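Local coordinates for protein tyrosine aminotransferase (PDB 4IX8) that probably transfers the amino group of tyrosine to 2-oxoglutarate, using pyridoxal 5'-phosphate as its cofactor, at residues Ala41-Lys44 with His45-Arg48; Ser225-Ser228 with Arg229-Ser233; Ile435-Phe438 with Cys439-Lys443. One frame throughout, in Å; residues are numbered along the deposited sequence.

Interaction 1 (Ala41-Lys44 with His45-Arg48)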
loop_
_atom_site.group_PDB
_atom_site.type_symbol
_atom_site.label_atom_id
_atom_site.label_comp_id
_atom_site.label_asym_id
_atom_site.label_seq_id
_atom_site.Cartn_x
_atom_site.Cartn_y
_atom_site.Cartn_z
ATOM N N ALA A 41 24.298 0.947 1.381
ATOM C CA ALA A 41 23.581 1.784 2.332
ATOM C C ALA A 41 22.242 2.217 1.767
ATOM O O ALA A 41 21.984 2.064 0.578
ATOM C CB ALA A 41 24.428 3.000 2.697
ATOM N N SER A 42 21.379 2.722 2.634
ATOM C CA SER A 42 20.040 3.073 2.224
ATOM C C SER A 42 19.944 4.554 1.892
ATOM O O SER A 42 20.832 5.337 2.217
ATOM C CB SER A 42 19.039 2.728 3.327
ATOM O OG SER A 42 19.259 3.566 4.435
ATOM N N SER A 43 18.808 4.926 1.319
ATOM C CA SER A 43 18.521 6.291 0.920
ATOM C C SER A 43 18.156 7.179 2.094
ATOM O O SER A 43 17.751 6.697 3.140
ATOM C CB SER A 43 17.355 6.286 -0.045
ATOM O OG SER A 43 16.182 5.999 0.681
ATOM N N LYS A 44 18.230 8.486 1.896
ATOM C CA LYS A 44 17.815 9.435 2.920
ATOM C C LYS A 44 16.329 9.307 3.233
ATOM O O LYS A 44 15.907 9.349 4.380
ATOM C CB LYS A 44 18.140 10.839 2.451
ATOM C CG LYS A 44 18.085 11.897 3.508
ATOM C CD LYS A 44 18.873 13.144 3.083
ATOM C CE LYS A 44 18.714 14.282 4.072
ATOM N NZ LYS A 44 19.752 15.335 3.939
ATOM N N HIS A 45 15.531 9.144 2.197
ATOM C CA HIS A 45 14.103 8.899 2.353
ATOM C C HIS A 45 13.815 7.686 3.312
ATOM O O HIS A 45 13.053 7.796 4.263
ATOM C CB HIS A 45 13.563 8.684 0.961
ATOM C CG HIS A 45 12.155 8.211 0.874
ATOM N ND1 HIS A 45 11.105 8.750 1.602
ATOM C CD2 HIS A 45 11.597 7.289 0.060
ATOM C CE1 HIS A 45 9.984 8.166 1.247
ATOM N NE2 HIS A 45 10.255 7.267 0.310
ATOM N N ALA A 46 14.502 6.573 3.121
ATOM C CA ALA A 46 14.318 5.414 3.973
ATOM C C ALA A 46 14.742 5.713 5.410
ATOM O O ALA A 46 13.992 5.463 6.352
ATOM C CB ALA A 46 15.110 4.264 3.421
ATOM N N GLN A 47 15.922 6.294 5.559
ATOM C CA GLN A 47 16.515 6.579 6.866
ATOM C C GLN A 47 15.636 7.434 7.764
ATOM O O GLN A 47 15.719 7.332 8.971
ATOM C CB GLN A 47 17.862 7.265 6.672
ATOM C CG GLN A 47 18.993 6.279 6.369
ATOM C CD GLN A 47 20.263 6.955 5.869
ATOM O OE1 GLN A 47 21.044 6.351 5.143
ATOM N NE2 GLN A 47 20.463 8.209 6.233
ATOM N N ARG A 48 14.818 8.299 7.190
ATOM C CA ARG A 48 14.008 9.217 7.989
ATOM C C ARG A 48 12.557 8.794 8.054
ATOM O O ARG A 48 11.716 9.534 8.554
ATOM C CB ARG A 48 14.095 10.631 7.424
ATOM C CG ARG A 48 13.372 10.824 6.137
ATOM C CD ARG A 48 13.843 12.150 5.477
ATOM N NE ARG A 48 13.296 12.278 4.124
ATOM C CZ ARG A 48 13.542 13.294 3.308
ATOM N NH1 ARG A 48 14.317 14.296 3.704
ATOM N NH2 ARG A 48 12.988 13.301 2.100
#
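A serine N-cap opens the short helix 44-47, in the N-terminal segment that lies against the second subunit: Ser43 OG accepts the N-H of Ala46 at 3.0 Å, nearly straight at 164°. The hydroxyl reaches that N-H because chi1 of 72° sets OG between the backbone N and the carbonyl carbon of its own residue, turned back over the first turn. It also lies 3.4 Å from Ala46 CB, on the flank of the helix. The same hydroxyl has a second partner, the carbonyl oxygen of Thr155 of the second subunit, so the cap and the dimer contact share one side chain.

Behind the cap runs a single helical turn, with Gln47 N bonded to Ser43 O at 3.1 Å and Arg48 N to Lys44 O at 3.2 Å, the latter more bent at 138°. Arg48 then leaves helical geometry. Its extended chain runs past the carbonyl oxygen of Lys44, with Arg48 CG 3.4 Å from Lys44 O, and carries the guanidinium on to Ser180 O and the carboxylate of Glu160. The Gln47 side chain comes back beside Ser42.

His45 ND1 bonds to Ser180 O, which Arg48 NE also uses, and its ring meets Tyr181; the turn is thus tied to the end of helix 173-181 in its own chain. Across the subunit boundary, Ser43 packs on Cys158, Ala46 on Gly309 and His45 on Leu313 of the second subunit, the last two belonging to its helix 304-313.

Interaction 2 (Ser225-Ser228 with Arg229-Ser233)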
loop_
_atom_site.group_PDB
_atom_site.type_symbol
_atom_site.label_atom_id
_atom_site.label_comp_id
_atom_site.label_asym_id
_atom_site.label_seq_id
_atom_site.Cartn_x
_atom_site.Cartn_y
_atom_site.Cartn_z
ATOM N N SER A 225 -13.459 12.663 19.675
ATOM C CA SER A 225 -14.298 13.831 19.475
ATOM C C SER A 225 -15.111 13.719 18.210
ATOM O O SER A 225 -14.714 13.055 17.246
ATOM C CB SER A 225 -13.446 15.097 19.402
ATOM O OG SER A 225 -12.475 14.970 18.359
ATOM N N ASN A 226 -16.239 14.412 18.226
ATOM C CA ASN A 226 -17.081 14.589 17.068
ATOM C C ASN A 226 -17.461 16.032 16.965
ATOM O O ASN A 226 -18.235 16.518 17.777
ATOM C CB ASN A 226 -18.333 13.728 17.146
ATOM C CG ASN A 226 -19.230 13.915 15.956
ATOM O OD1 ASN A 226 -18.794 13.768 14.797
ATOM N ND2 ASN A 226 -20.490 14.235 16.217
ATOM N N PHE A 227 -16.891 16.711 15.974
ATOM C CA PHE A 227 -17.059 18.149 15.798
ATOM C C PHE A 227 -18.480 18.615 15.529
ATOM O O PHE A 227 -19.189 18.048 14.720
ATOM C CB PHE A 227 -16.188 18.624 14.633
ATOM C CG PHE A 227 -14.701 18.668 14.922
ATOM C CD1 PHE A 227 -14.221 18.717 16.213
ATOM C CD2 PHE A 227 -13.774 18.696 13.874
ATOM C CE1 PHE A 227 -12.858 18.789 16.470
ATOM C CE2 PHE A 227 -12.388 18.773 14.137
ATOM C CZ PHE A 227 -11.934 18.807 15.426
ATOM N N SER A 228 -18.857 19.718 16.171
ATOM C CA SER A 228 -20.112 20.392 15.872
ATOM C C SER A 228 -20.066 20.937 14.427
ATOM O O SER A 228 -19.006 21.162 13.875
ATOM C CB SER A 228 -20.341 21.541 16.864
ATOM O OG SER A 228 -19.384 22.601 16.613
ATOM N N ARG A 229 -21.232 21.186 13.856
ATOM C CA ARG A 229 -21.314 21.766 12.554
ATOM C C ARG A 229 -20.603 23.105 12.597
ATOM O O ARG A 229 -19.829 23.434 11.710
ATOM C CB ARG A 229 -22.778 21.937 12.130
ATOM C CG ARG A 229 -22.917 22.581 10.767
ATOM C CD ARG A 229 -24.337 22.520 10.216
ATOM N NE ARG A 229 -24.324 23.038 8.852
ATOM C CZ ARG A 229 -24.145 22.294 7.760
ATOM N NH1 ARG A 229 -23.991 20.974 7.854
ATOM N NH2 ARG A 229 -24.118 22.865 6.557
ATOM N N ALA A 230 -20.773 23.832 13.688
ATOM C CA ALA A 230 -20.270 25.204 13.748
ATOM C C ALA A 230 -18.749 25.231 13.718
ATOM O O ALA A 230 -18.140 26.121 13.119
ATOM C CB ALA A 230 -20.805 25.926 14.998
ATOM N N HIS A 231 -18.117 24.271 14.368
ATOM C CA HIS A 231 -16.658 24.230 14.353
ATOM C C HIS A 231 -16.150 23.837 12.956
ATOM O O HIS A 231 -15.138 24.367 12.487
ATOM C CB HIS A 231 -16.145 23.258 15.402
ATOM C CG HIS A 231 -14.656 23.255 15.577
ATOM N ND1 HIS A 231 -13.915 24.390 15.858
ATOM C CD2 HIS A 231 -13.770 22.233 15.526
ATOM C CE1 HIS A 231 -12.639 24.063 15.979
ATOM N NE2 HIS A 231 -12.522 22.763 15.759
ATOM N N VAL A 232 -16.838 22.909 12.284
ATOM C CA VAL A 232 -16.404 22.509 10.948
ATOM C C VAL A 232 -16.574 23.706 9.990
ATOM O O VAL A 232 -15.687 24.005 9.179
ATOM C CB VAL A 232 -17.180 21.287 10.449
ATOM C CG1 VAL A 232 -16.781 20.952 9.015
ATOM C CG2 VAL A 232 -16.906 20.065 11.356
ATOM N N SER A 233 -17.645 24.470 10.182
ATOM C CA SER A 233 -17.884 25.677 9.404
ATOM C C SER A 233 -16.738 26.655 9.586
ATOM O O SER A 233 -16.206 27.210 8.605
ATOM C CB SER A 233 -19.186 26.314 9.856
ATOM O OG SER A 233 -19.562 27.369 9.017
#
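Between Phe227 and Arg229 the backbone passes from extended to helical angles, and the carbonyl of Ser228 starts the i to i+4 ladder by accepting from Val232 N at 3.2 Å. The His231 N-H points mainly to Ser228 OG, 3.1 Å away with an angle of 155°, and makes a weak bond to Ser228 O besides. Ser228 is therefore the N-cap of helix 229-242, the helix that follows strand 211-217 and leads on to the parallel strand 246-249, a beta-alpha-beta crossover in the large mixed sheet. Just ahead of the cap, Phe227 and His231 form a T-shaped (edge-to-face) pair with ring centroids 4.6 Å apart and planes at 80°. The imidazole brings its CD2 corner over the centre of the phenyl face, 3.5 Å above the plane; with CG anti to the backbone N (chi1 -173°), the His231 ring is swung back toward the residues before the helix. Val232 CG2 packs 3.7 Å from Phe227 CB. The side chains of Phe227 and His231 also touch Cys198 on strand 197-198. Arg229 extends away from this cluster to a salt bridge with Asp267 and a cation-pi contact with Phe268.

Interaction 3 (Ile435-Phe438 with Cys439-Lys443)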
loop_
_atom_site.group_PDB
_atom_site.type_symbol
_atom_site.label_atom_id
_atom_site.label_comp_id
_atom_site.label_asym_id
_atom_site.label_seq_id
_atom_site.Cartn_x
_atom_site.Cartn_y
_atom_site.Cartn_z
ATOM N N ILE A 435 -5.785 0.117 37.130
ATOM C CA ILE A 435 -5.358 1.474 36.934
ATOM C C ILE A 435 -5.686 2.291 38.180
ATOM O O ILE A 435 -4.871 3.089 38.646
ATOM C CB ILE A 435 -6.038 2.059 35.725
ATOM C CG1 ILE A 435 -5.472 1.386 34.477
ATOM C CG2 ILE A 435 -5.768 3.563 35.624
ATOM C CD1 ILE A 435 -6.286 1.559 33.266
ATOM N N ILE A 436 -6.871 2.070 38.733
ATOM C CA ILE A 436 -7.259 2.723 39.965
ATOM C C ILE A 436 -6.319 2.357 41.089
ATOM O O ILE A 436 -5.783 3.207 41.778
ATOM C CB ILE A 436 -8.672 2.334 40.333
ATOM C CG1 ILE A 436 -9.628 2.964 39.318
ATOM C CG2 ILE A 436 -9.017 2.752 41.767
ATOM C CD1 ILE A 436 -11.033 2.445 39.437
ATOM N N GLU A 437 -6.141 1.068 41.283
ATOM C CA GLU A 437 -5.222 0.585 42.286
ATOM C C GLU A 437 -3.837 1.164 42.034
ATOM O O GLU A 437 -3.139 1.559 42.953
ATOM C CB GLU A 437 -5.215 -0.932 42.255
ATOM C CG GLU A 437 -4.159 -1.598 43.069
ATOM C CD GLU A 437 -4.014 -3.024 42.620
ATOM O OE1 GLU A 437 -5.058 -3.716 42.595
ATOM O OE2 GLU A 437 -2.889 -3.427 42.236
ATOM N N PHE A 438 -3.451 1.239 40.772
ATOM C CA PHE A 438 -2.119 1.703 40.426
ATOM C C PHE A 438 -1.917 3.174 40.804
ATOM O O PHE A 438 -0.875 3.567 41.341
ATOM C CB PHE A 438 -1.894 1.512 38.939
ATOM C CG PHE A 438 -0.664 2.177 38.424
ATOM C CD1 PHE A 438 0.564 1.583 38.569
ATOM C CD2 PHE A 438 -0.740 3.371 37.785
ATOM C CE1 PHE A 438 1.690 2.173 38.089
ATOM C CE2 PHE A 438 0.395 3.966 37.296
ATOM C CZ PHE A 438 1.608 3.363 37.460
ATOM N N CYS A 439 -2.932 3.983 40.541
ATOM C CA CYS A 439 -2.855 5.400 40.849
ATOM C C CYS A 439 -2.749 5.655 42.365
ATOM O O CYS A 439 -1.902 6.438 42.808
ATOM C CB CYS A 439 -4.071 6.118 40.274
ATOM S SG CYS A 439 -3.977 6.355 38.533
ATOM N N GLU A 440 -3.604 4.995 43.148
ATOM C CA GLU A 440 -3.628 5.207 44.601
ATOM C C GLU A 440 -2.270 4.906 45.202
ATOM O O GLU A 440 -1.780 5.621 46.074
ATOM C CB GLU A 440 -4.691 4.338 45.278
ATOM C CG GLU A 440 -6.114 4.600 44.806
ATOM C CD GLU A 440 -6.758 5.831 45.436
ATOM O OE1 GLU A 440 -6.053 6.627 46.103
ATOM O OE2 GLU A 440 -7.989 5.991 45.250
ATOM N N ARG A 441 -1.655 3.855 44.697
ATOM C CA ARG A 441 -0.359 3.436 45.161
ATOM C C ARG A 441 0.748 4.465 44.895
ATOM O O ARG A 441 1.625 4.648 45.739
ATOM C CB ARG A 441 -0.019 2.106 44.504
ATOM C CG ARG A 441 1.353 1.594 44.819
ATOM C CD ARG A 441 1.498 0.139 44.404
ATOM N NE ARG A 441 1.370 -0.021 42.951
ATOM C CZ ARG A 441 0.377 -0.665 42.335
ATOM N NH1 ARG A 441 -0.609 -1.245 43.017
ATOM N NH2 ARG A 441 0.375 -0.736 41.016
ATOM N N HIS A 442 0.703 5.144 43.746
ATOM C CA HIS A 442 1.754 6.100 43.389
ATOM C C HIS A 442 1.470 7.562 43.803
ATOM O O HIS A 442 2.334 8.427 43.676
ATOM C CB HIS A 442 2.009 6.039 41.885
ATOM C CG HIS A 442 2.748 4.811 41.447
ATOM N ND1 HIS A 442 4.124 4.768 41.346
ATOM C CD2 HIS A 442 2.310 3.588 41.059
ATOM C CE1 HIS A 442 4.499 3.576 40.925
ATOM N NE2 HIS A 442 3.416 2.836 40.747
ATOM N N LYS A 443 0.273 7.828 44.312
ATOM C CA LYS A 443 -0.107 9.171 44.793
ATOM C C LYS A 443 0.745 9.768 45.913
ATOM O O LYS A 443 1.579 9.086 46.519
ATOM C CB LYS A 443 -1.562 9.147 45.279
ATOM C CG LYS A 443 -2.557 9.409 44.160
ATOM C CD LYS A 443 -3.971 9.099 44.588
ATOM C CE LYS A 443 -4.503 10.139 45.559
ATOM N NZ LYS A 443 -5.981 10.043 45.656
#
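Phe438 and Arg441 both hold CG anti to the backbone N, whereas His442 has CG beside its own N (chi1 -74°); together these settings gather phenyl, guanidinium and imidazole on one flank of the last turns of helix 425-442. The CD2 corner of His442 sits over one face of the Phe438 ring, 3.3 Å above its plane and offset toward the rim. With the planes at 47°, the two rings are neither stacked nor perpendicular. The imidazole edge near CD2 is also turned to the backbone, with Phe438 O lying in the ring plane 3.2 Å from His442 CD2.

Arg441 bends at chi3 (64°) and folds back along the helix. Its NH2 arrives at the edge of the phenyl ring, 3.4 Å from Phe438 CD1, while NH1 makes a salt bridge of 3.3 Å with Glu437 OE2, one turn earlier. That bond uses the anti lone pair of OE2 and lies close to the guanidinium plane. Regular helical bonds join the same residues, Arg441 N to Glu437 O at 3.2 Å and His442 N to Phe438 O at 3.3 Å.

Phe438 also meets Phe393 of helix 390-401 edge-to-face. Arg441 NH2 bridges to Glu400 and Glu401 of that helix; His442 bonds through ND1 to Asp386 and through NE2 to Glu400. One guanidinium is thus shared among three carboxylates and its rotation is restrained, and the surrounding acids, two of them gripping the imidazole, would be expected to favour a protonated His442.

How the interactions relate
Along the chain the three local contacts follow in series, 41-48, then 225-233, then 435-443, and none touches another. The centres of interactions 1 and 2 lie about 40 Å apart. Interaction 3 is centred about 43 Å from interaction 1 and about 36 Å from interaction 2. Interactions 1 and 2, on opposite sides of the chain's centre, each begin a helix with a serine cap; interaction 3 ends one, close to the C-terminus. Only interaction 1 meets the second subunit, so one contact lies at the dimer boundary, one in a helix crossover of the eight-stranded sheet, and one beside the edge strand 364-365 of the five-stranded sheet.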